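ZYG-9 (Caenorhabditis elegans, PDB 2OF3) plays a major role in organising microtubules and spindle poles during mitosis and meiosis in one-cell embryos, and belongs to the TOG/XMAP215 family. Local coordinates at residues M171-D174 / A175-S178; N45-V49 / S50-Q54; Q62-A65 / A66-S69. All coordinates share one frame; numbering follows the deposited sequence.

Contact 1 of 3, residues M171-D174 / A175-S178; sequences MLLD and ALKS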
loop_
_atom_site.group_PDB
_atom_site.type_symbol
_atom_site.label_atom_id
_atom_site.label_comp_id
_atom_site.label_asym_id
_atom_site.label_seq_id
_atom_site.Cartn_x
_atom_site.Cartn_y
_atom_site.Cartn_z
ATOM N N MET A 171 -0.201 9.062 -0.546
ATOM C CA MET A 171 -0.833 8.044 0.310
ATOM C C MET A 171 0.085 7.758 1.500
ATOM O O MET A 171 -0.398 7.553 2.609
ATOM C CB MET A 171 -1.071 6.759 -0.504
ATOM C CG MET A 171 -2.310 6.884 -1.518
ATOM S SD MET A 171 -2.665 5.494 -2.585
ATOM C CE MET A 171 -1.185 5.349 -3.448
ATOM N N LEU A 172 1.404 7.722 1.261
ATOM C CA LEU A 172 2.380 7.544 2.346
ATOM C C LEU A 172 2.342 8.738 3.301
ATOM O O LEU A 172 2.372 8.526 4.522
ATOM C CB LEU A 172 3.782 7.332 1.803
ATOM C CG LEU A 172 3.978 5.983 1.131
ATOM C CD1 LEU A 172 5.187 6.136 0.254
ATOM C CD2 LEU A 172 4.172 4.857 2.202
ATOM N N LEU A 173 2.210 9.970 2.771
ATOM C CA LEU A 173 2.018 11.179 3.622
ATOM C C LEU A 173 0.755 11.105 4.406
ATOM O O LEU A 173 0.734 11.412 5.629
ATOM C CB LEU A 173 2.141 12.518 2.821
ATOM C CG LEU A 173 3.509 12.815 2.183
ATOM C CD1 LEU A 173 3.408 13.998 1.206
ATOM C CD2 LEU A 173 4.664 13.090 3.260
ATOM N N ASP A 174 -0.320 10.675 3.764
ATOM C CA ASP A 174 -1.604 10.568 4.448
ATOM C C ASP A 174 -1.552 9.574 5.612
ATOM O O ASP A 174 -2.176 9.767 6.673
ATOM C CB ASP A 174 -2.693 10.131 3.463
ATOM C CG ASP A 174 -4.081 10.635 3.891
ATOM O OD1 ASP A 174 -4.231 11.884 4.129
ATOM O OD2 ASP A 174 -5.023 9.794 4.021
ATOM N N ALA A 175 -0.831 8.482 5.383
ATOM C CA ALA A 175 -0.571 7.460 6.425
ATOM C C ALA A 175 0.060 8.001 7.685
ATOM O O ALA A 175 -0.046 7.389 8.690
ATOM C CB ALA A 175 0.298 6.352 5.855
ATOM N N LEU A 176 0.744 9.140 7.626
ATOM C CA LEU A 176 1.350 9.756 8.799
ATOM C C LEU A 176 0.342 10.258 9.806
ATOM O O LEU A 176 0.697 10.530 10.953
ATOM C CB LEU A 176 2.281 10.916 8.396
ATOM C CG LEU A 176 3.400 10.546 7.441
ATOM C CD1 LEU A 176 4.274 11.766 7.164
ATOM C CD2 LEU A 176 4.217 9.322 7.950
ATOM N N LYS A 177 -0.920 10.375 9.395
ATOM C CA LYS A 177 -1.967 10.846 10.291
ATOM C C LYS A 177 -2.403 9.728 11.182
ATOM O O LYS A 177 -3.145 9.937 12.116
ATOM C CB LYS A 177 -3.150 11.444 9.514
ATOM C CG LYS A 177 -2.794 12.797 8.910
ATOM C CD LYS A 177 -3.858 13.278 7.940
ATOM C CE LYS A 177 -3.328 14.497 7.175
ATOM N NZ LYS A 177 -4.000 14.510 5.823
ATOM N N SER A 178 -1.891 8.538 10.943
ATOM C CA SER A 178 -2.182 7.400 11.838
ATOM C C SER A 178 -1.765 7.526 13.340
ATOM O O SER A 178 -0.697 8.075 13.682
ATOM C CB SER A 178 -1.561 6.153 11.252
ATOM O OG SER A 178 -1.872 5.072 12.107
#
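Where helix 165-174 runs into the turn after it, Asp-174, its last residue, and Lys-177 meet in a salt bridge on the exposed side. NZ of Lys-177 comes within 3.1 Å of OD1 of Asp-174 and meets it almost end-on, in line with the CG-OD1 bond. Asp-174 sends CG opposite its own backbone N (chi1 -153°), while the lysine chain stays extended past CG, long enough to come back along the surface to the carboxylate. Underneath, the backbone tightens: Ala-175 N still bonds Met-171 O at 3.0 Å, four residues back, but Leu-176 N turns to Leu-173 O and Lys-177 N to Asp-174 O, only three back. In this all-helical TOG domain the other flank faces inward, with Leu-172 on Val-190 and Tyr-194, and the small Ala-175 on Gln-183 and Cys-187, all of helix 181-198. Leu-173 and Leu-176 lie side by side, CD2 to CD1 at 4.1 Å, and CG of Leu-176 sits 3.3 Å from Leu-173 O. With an alanine at Leu-176, CG and both methyls would go, and a gap would probably open beside Leu-173 CD2. Leu-173 also leans on Thr-211 and Val-212 of helix 208-212.

Contact 2 of 3, residues N45-V49 / S50-Q54; sequences NQAKV and SLMSQ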
loop_
_atom_site.group_PDB
_atom_site.type_symbol
_atom_site.label_atom_id
_atom_site.label_comp_id
_atom_site.label_asym_id
_atom_site.label_seq_id
_atom_site.Cartn_x
_atom_site.Cartn_y
_atom_site.Cartn_z
ATOM N N ASN A 45 -19.652 -12.522 -11.003
ATOM C CA ASN A 45 -19.642 -12.557 -12.470
ATOM C C ASN A 45 -18.333 -13.128 -13.035
ATOM O O ASN A 45 -18.213 -13.275 -14.259
ATOM C CB ASN A 45 -19.894 -11.144 -13.041
ATOM C CG ASN A 45 -21.320 -10.632 -12.765
ATOM O OD1 ASN A 45 -22.289 -11.430 -12.672
ATOM N ND2 ASN A 45 -21.468 -9.306 -12.679
ATOM N N GLN A 46 -17.357 -13.435 -12.169
ATOM C CA GLN A 46 -15.980 -13.835 -12.595
ATOM C C GLN A 46 -15.478 -15.197 -12.073
ATOM O O GLN A 46 -14.605 -15.808 -12.663
ATOM C CB GLN A 46 -14.926 -12.762 -12.165
ATOM C CG GLN A 46 -15.255 -11.325 -12.577
ATOM C CD GLN A 46 -15.558 -11.175 -14.054
ATOM O OE1 GLN A 46 -15.116 -11.977 -14.909
ATOM N NE2 GLN A 46 -16.346 -10.148 -14.370
ATOM N N ALA A 47 -16.053 -15.666 -10.972
ATOM C CA ALA A 47 -15.588 -16.809 -10.218
ATOM C C ALA A 47 -16.678 -17.900 -10.138
ATOM O O ALA A 47 -17.857 -17.613 -9.927
ATOM C CB ALA A 47 -15.187 -16.370 -8.768
ATOM N N LYS A 48 -16.253 -19.156 -10.247
ATOM C CA LYS A 48 -17.097 -20.317 -9.923
ATOM C C LYS A 48 -17.684 -20.264 -8.485
ATOM O O LYS A 48 -17.025 -19.817 -7.519
ATOM C CB LYS A 48 -16.264 -21.612 -10.066
ATOM C CG LYS A 48 -15.949 -22.030 -11.502
ATOM C CD LYS A 48 -15.232 -23.404 -11.419
ATOM C CE LYS A 48 -15.288 -24.121 -12.796
ATOM N NZ LYS A 48 -16.221 -23.297 -13.651
ATOM N N VAL A 49 -18.894 -20.804 -8.329
ATOM C CA VAL A 49 -19.580 -20.709 -7.048
ATOM C C VAL A 49 -18.810 -21.390 -5.949
ATOM O O VAL A 49 -18.885 -20.950 -4.808
ATOM C CB VAL A 49 -21.065 -21.225 -7.106
ATOM C CG1 VAL A 49 -21.758 -20.701 -8.332
ATOM C CG2 VAL A 49 -21.097 -22.740 -7.095
ATOM N N SER A 50 -18.035 -22.435 -6.250
ATOM C CA SER A 50 -17.253 -23.070 -5.160
ATOM C C SER A 50 -16.157 -22.194 -4.646
ATOM O O SER A 50 -15.882 -22.216 -3.445
ATOM C CB SER A 50 -16.624 -24.404 -5.577
ATOM O OG SER A 50 -15.769 -24.215 -6.681
ATOM N N LEU A 51 -15.501 -21.411 -5.521
ATOM C CA LEU A 51 -14.610 -20.336 -5.004
ATOM C C LEU A 51 -15.393 -19.250 -4.277
ATOM O O LEU A 51 -15.005 -18.821 -3.188
ATOM C CB LEU A 51 -13.767 -19.736 -6.138
ATOM C CG LEU A 51 -12.728 -18.677 -5.738
ATOM C CD1 LEU A 51 -11.775 -19.147 -4.666
ATOM C CD2 LEU A 51 -11.941 -18.244 -7.008
ATOM N N MET A 52 -16.513 -18.819 -4.857
ATOM C CA MET A 52 -17.369 -17.819 -4.208
ATOM C C MET A 52 -17.808 -18.214 -2.807
ATOM O O MET A 52 -17.808 -17.361 -1.878
ATOM C CB MET A 52 -18.600 -17.483 -5.083
ATOM C CG MET A 52 -18.281 -16.639 -6.357
ATOM S SD MET A 52 -17.644 -15.000 -5.997
ATOM C CE MET A 52 -19.112 -14.244 -5.365
ATOM N N SER A 53 -18.228 -19.481 -2.627
ATOM C CA SER A 53 -18.628 -19.958 -1.279
ATOM C C SER A 53 -17.529 -19.856 -0.280
ATOM O O SER A 53 -17.803 -19.590 0.877
ATOM C CB SER A 53 -19.117 -21.414 -1.300
ATOM O OG SER A 53 -20.031 -21.564 -2.368
ATOM N N GLN A 54 -16.275 -20.061 -0.702
ATOM C CA GLN A 54 -15.149 -19.945 0.246
ATOM C C GLN A 54 -14.826 -18.485 0.545
ATOM O O GLN A 54 -14.606 -18.101 1.704
ATOM C CB GLN A 54 -13.889 -20.658 -0.293
ATOM C CG GLN A 54 -14.017 -22.197 -0.444
ATOM C CD GLN A 54 -12.921 -22.813 -1.328
ATOM O OE1 GLN A 54 -12.346 -22.156 -2.217
ATOM N NE2 GLN A 54 -12.656 -24.090 -1.112
#
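From Ala-47 to Val-49 the chain passes from an extended course into the first turn of helix 49-55. Lys-48 is the N-cap; its psi of 147° is still extended, and helical angles begin at Val-49. Its carbonyl then takes the first regular bond: Met-52 N reaches Lys-48 O at 2.9 Å, nearly straight (N-H...O 172°) and in the carbonyl plane. One residue on, Val-49 O is held twice by the same serine. Ser-53 N comes to it at 2.7 Å and Ser-53 OG at 2.8 Å, from opposite faces of the carbonyl plane. The hydroxyl can do this because chi1 of -47° lays OG beside the backbone N, turned back toward the preceding turn; a serine is short enough to bond the carbonyl four residues earlier while standing on the exposed side.

Ala-47, just before the cap, and Met-52, four residues after it, form a hydrophobic staple, a common way of fastening a helix N terminus to the chain that leads in. The alanine methyl CB touches Met-52 CG at 3.9 Å and lies equally near SD. Both atoms run alongside the methyl, and the bends at chi2 and chi3 carry the end of the methionine chain away from Ala-47. The flexible thioether suits this corner, for Met-52 also packs on Gln-40 and Leu-43 of helix 33-44. On Ala-47 a second neighbour closes in: Leu-51 CD2 lies 4.1 Å from the same CB. Leu-51 is buried, against Leu-4 of the N-terminal segment and Ala-66 of helix 60-76. Lys-48 instead carries its amine away from the helix, its side chain resting on Glu-2.

Contact 3 of 3, residues Q62-A65 / A66-S69; sequences QHLA and ALDS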
loop_
_atom_site.group_PDB
_atom_site.type_symbol
_atom_site.label_atom_id
_atom_site.label_comp_id
_atom_site.label_asym_id
_atom_site.label_seq_id
_atom_site.Cartn_x
_atom_site.Cartn_y
_atom_site.Cartn_z
ATOM N N GLN A 62 -11.849 -21.057 5.399
ATOM C CA GLN A 62 -12.652 -21.492 4.289
ATOM C C GLN A 62 -11.934 -20.413 3.377
ATOM O O GLN A 62 -11.690 -20.610 2.180
ATOM C CB GLN A 62 -14.132 -21.169 4.416
ATOM C CG GLN A 62 -14.997 -22.398 4.703
ATOM C CD GLN A 62 -14.722 -23.540 3.741
ATOM O OE1 GLN A 62 -13.895 -24.424 4.020
ATOM N NE2 GLN A 62 -15.377 -23.514 2.584
ATOM N N HIS A 63 -11.584 -19.275 3.986
ATOM C CA HIS A 63 -10.687 -18.276 3.346
ATOM C C HIS A 63 -9.321 -18.854 2.986
ATOM O O HIS A 63 -8.810 -18.561 1.920
ATOM C CB HIS A 63 -10.452 -17.065 4.222
ATOM C CG HIS A 63 -11.693 -16.300 4.566
ATOM N ND1 HIS A 63 -11.725 -15.382 5.587
ATOM C CD2 HIS A 63 -12.951 -16.346 4.064
ATOM C CE1 HIS A 63 -12.938 -14.861 5.674
ATOM N NE2 HIS A 63 -13.702 -15.430 4.765
ATOM N N LEU A 64 -8.716 -19.659 3.863
ATOM C CA LEU A 64 -7.416 -20.285 3.577
ATOM C C LEU A 64 -7.536 -21.174 2.385
ATOM O O LEU A 64 -6.603 -21.286 1.621
ATOM C CB LEU A 64 -6.863 -21.079 4.785
ATOM C CG LEU A 64 -6.611 -20.200 6.012
ATOM C CD1 LEU A 64 -6.236 -21.055 7.240
ATOM C CD2 LEU A 64 -5.510 -19.127 5.706
ATOM N N ALA A 65 -8.696 -21.801 2.214
ATOM C CA ALA A 65 -8.905 -22.711 1.081
ATOM C C ALA A 65 -9.007 -21.919 -0.208
ATOM O O ALA A 65 -8.471 -22.331 -1.260
ATOM C CB ALA A 65 -10.185 -23.559 1.278
ATOM N N ALA A 66 -9.714 -20.788 -0.153
ATOM C CA ALA A 66 -9.799 -19.906 -1.308
ATOM C C ALA A 66 -8.391 -19.380 -1.644
ATOM O O ALA A 66 -7.975 -19.406 -2.802
ATOM C CB ALA A 66 -10.750 -18.780 -1.019
ATOM N N LEU A 67 -7.648 -18.914 -0.644
ATOM C CA LEU A 67 -6.291 -18.417 -0.857
ATOM C C LEU A 67 -5.314 -19.420 -1.533
ATOM O O LEU A 67 -4.503 -19.041 -2.406
ATOM C CB LEU A 67 -5.717 -17.891 0.462
ATOM C CG LEU A 67 -6.234 -16.486 0.869
ATOM C CD1 LEU A 67 -6.254 -16.260 2.375
ATOM C CD2 LEU A 67 -5.490 -15.344 0.115
ATOM N N ASP A 68 -5.394 -20.685 -1.117
ATOM C CA ASP A 68 -4.622 -21.746 -1.713
ATOM C C ASP A 68 -4.968 -21.954 -3.204
ATOM O O ASP A 68 -4.089 -22.045 -4.063
ATOM C CB ASP A 68 -4.865 -23.034 -0.896
ATOM C CG ASP A 68 -4.142 -24.243 -1.482
ATOM O OD1 ASP A 68 -2.925 -24.435 -1.160
ATOM O OD2 ASP A 68 -4.785 -24.994 -2.288
ATOM N N SER A 69 -6.255 -22.017 -3.525
ATOM C CA SER A 69 -6.672 -22.112 -4.902
ATOM C C SER A 69 -6.177 -20.910 -5.700
ATOM O O SER A 69 -5.809 -21.058 -6.872
ATOM C CB SER A 69 -8.210 -22.115 -5.015
ATOM O OG SER A 69 -8.778 -23.262 -4.438
HETATM O O HOH W 1 -8.333 -24.979 -1.878
#
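Ala-65 O is gripped from two directions: Ser-69 N bonds it at 3.2 Å in the usual helical manner, and a water donates to it at 2.7 Å. The same water lies 3.1 Å from Ser-69 OG, bridging hydroxyl and carbonyl across one turn of helix 60-76 in the all-helical TOG domain. Ser-69 holds OG beside its own backbone N (chi1 -66°), which brings it to the side of the helix where Ala-65 O and the water lie, and the backbone bond persists beneath the water. The other three backbone bonds between 62-65 and 66-69 are also of the i to i+4 kind, and Leu-67 N to His-63 O, at 2.8 Å, is the shortest of them. Ala-66, only a methyl, lets Leu-51 and Gln-54 of helix 49-55 come close. Asp-68 turns its carboxylate outward to a salt bridge from OD2 to Arg-72, whereas His-63 is buried, its NE2 bonded to His-57 O and its ring edge-to-face with Trp-91. Leu-67 packs on Val-107 and Leu-110 of helix 101-120. Its CD1 lies 4.5 Å from Leu-64 CD2, a loose apolar pair, and also folds back over the helix's own backbone, 3.5 Å from His-63 O.

In the fold
From the N terminus, contact 2 comes first, at the junction where the loop after helix 33-44 enters helix 49-55. Contact 3 follows within helix 60-76, and contact 1 lies much later, where helix 165-174 runs into the connection to helix 181-198. The three stand in series; none nests in or crosses another, and none closes a long loop. Contacts 2 and 3 touch directly: Gln-54 lies across the successive helix, with CB 3.3 Å from Gln-62 O, tying helix 49-55 to helix 60-76, the next in the chain. Contact 1 sits on the opposite side of the chain's centre, its centre about 35 Å from that of contact 2 and 31 Å from that of contact 3.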